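Side-chain contact in malonate decarboxylase subunit alpha (Acinetobacter baumannii ATCC 17978, PDB 6MPR), which probably serves as the acyl-carrier-protein transferase of malonate decarboxylase, exchanging acetyl for malonyl on the carrier thiol before decarboxylation: residues A[54-57]-A[58-62]. Residues are numbered along the deposited sequence; the frame is centred on the assembly and turned at random. Where two conformers were deposited one is given.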
loop_
_atom_site.group_PDB
_atom_site.type_symbol
_atom_site.label_atom_id
_atom_site.label_comp_id
_atom_site.label_asym_id
_atom_site.label_seq_id
_atom_site.Cartn_x
_atom_site.Cartn_y
_atom_site.Cartn_z
ATOM N N THR A 54 22.521 13.346 -22.844
ATOM C CA THR A 54 22.959 14.484 -22.048
ATOM C C THR A 54 22.417 14.412 -20.628
ATOM O O THR A 54 23.118 14.765 -19.673
ATOM C CB THR A 54 22.492 15.794 -22.704
ATOM O OG1 THR A 54 22.936 15.835 -24.057
ATOM C CG2 THR A 54 23.020 17.011 -21.951
ATOM N N LEU A 55 21.169 13.969 -20.472
ATOM C CA LEU A 55 20.497 13.969 -19.177
ATOM C C LEU A 55 20.742 12.699 -18.370
ATOM O O LEU A 55 20.635 12.725 -17.135
ATOM C CB LEU A 55 18.990 14.156 -19.372
ATOM C CG LEU A 55 18.595 15.507 -19.962
ATOM C CD1 LEU A 55 17.118 15.530 -20.212
ATOM C CD2 LEU A 55 18.986 16.629 -19.014
ATOM N N ILE A 56 21.031 11.591 -19.032
ATOM C CA ILE A 56 21.260 10.310 -18.367
ATOM C C ILE A 56 22.759 10.089 -18.258
ATOM O O ILE A 56 23.528 10.501 -19.137
ATOM C CB ILE A 56 20.583 9.151 -19.124
ATOM C CG1 ILE A 56 19.093 9.434 -19.340
ATOM C CG2 ILE A 56 20.777 7.823 -18.382
ATOM C CD1 ILE A 56 18.415 8.366 -20.160
ATOM N N THR A 57 23.184 9.486 -17.151
ATOM C CA THR A 57 24.577 9.218 -16.813
ATOM C C THR A 57 24.753 7.714 -16.620
ATOM O O THR A 57 23.833 7.057 -16.120
ATOM C CB THR A 57 24.956 9.966 -15.520
ATOM O OG1 THR A 57 24.544 11.336 -15.626
ATOM C CG2 THR A 57 26.466 9.936 -15.244
ATOM N N PRO A 58 25.900 7.141 -16.980
ATOM C CA PRO A 58 26.098 5.707 -16.736
ATOM C C PRO A 58 25.882 5.364 -15.268
ATOM O O PRO A 58 26.232 6.134 -14.368
ATOM C CB PRO A 58 27.550 5.473 -17.158
ATOM C CG PRO A 58 27.836 6.547 -18.133
ATOM C CD PRO A 58 27.030 7.739 -17.714
ATOM N N GLY A 59 25.292 4.188 -15.026
ATOM C CA GLY A 59 24.970 3.769 -13.676
ATOM C C GLY A 59 23.674 4.325 -13.120
ATOM O O GLY A 59 23.263 3.919 -12.024
ATOM N N ASP A 60 23.018 5.244 -13.825
ATOM C CA ASP A 60 21.765 5.809 -13.329
ATOM C C ASP A 60 20.717 4.727 -13.123
ATOM O O ASP A 60 20.595 3.804 -13.933
ATOM C CB ASP A 60 21.206 6.825 -14.325
ATOM C CG ASP A 60 21.667 8.234 -14.055
ATOM O OD1 ASP A 60 22.331 8.466 -13.025
ATOM O OD2 ASP A 60 21.336 9.114 -14.873
ATOM N N LYS A 61 19.936 4.863 -12.047
ATOM C CA LYS A 61 18.653 4.169 -11.938
ATOM C C LYS A 61 17.626 4.893 -12.804
ATOM O O LYS A 61 17.309 6.057 -12.552
ATOM C CB LYS A 61 18.190 4.118 -10.482
ATOM C CG LYS A 61 19.116 3.324 -9.574
ATOM C CD LYS A 61 18.603 3.331 -8.135
ATOM C CE LYS A 61 19.580 2.659 -7.179
ATOM N NZ LYS A 61 20.926 3.294 -7.213
ATOM N N VAL A 62 17.094 4.205 -13.808
ATOM C CA VAL A 62 16.207 4.808 -14.801
ATOM C C VAL A 62 14.902 4.052 -14.726
ATOM O O VAL A 62 14.855 2.868 -15.065
ATOM C CB VAL A 62 16.797 4.726 -16.218
ATOM C CG1 VAL A 62 15.824 5.320 -17.242
ATOM C CG2 VAL A 62 18.160 5.444 -16.251
HETATM O O HOH W 1 21.215 11.677 -14.771
#
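The carboxylate of Asp60 turns one face to the backbone of Thr57. Thr57 N donates to OD2 of Asp60 at 3.0 Å, 64° out of the carboxylate plane but nearly straight, with an N-H...O angle of 161°. Over the same face Thr57 O stands 3.2 Å from Asp60 CG, an approach without a hydrogen bond. Water 1 lies almost level with the carboxylate, beyond OD2, and donates to Asp60 OD2 at 2.6 Å and to Leu55 O at 2.7 Å, linking the last helical turn to the loop. OD2 thus accepts two bonds, and the unusual chi1 of Asp60 (-91°) helps place it there.

The main chain closes the loop as well: Asp60 N donates to Thr57 O at 3.0 Å in a type II beta turn from Thr57 to Asp60. Gly59 holds the third position with a positive phi, where a CB would be jammed against the preceding carbonyl O. Next to the turn, CG2 of Ile56, anti to its backbone N, meets Val62 CG2 at 4.1 Å, the two side chains crossing at about a right angle.

The turn joins helix 48-55 to strand 61-64, an inner strand of a parallel sheet. Ile56 and Val62 both touch Val158 of strand 158-163 and also residues of strand 90-94, while Leu55 packs on helix 22-34.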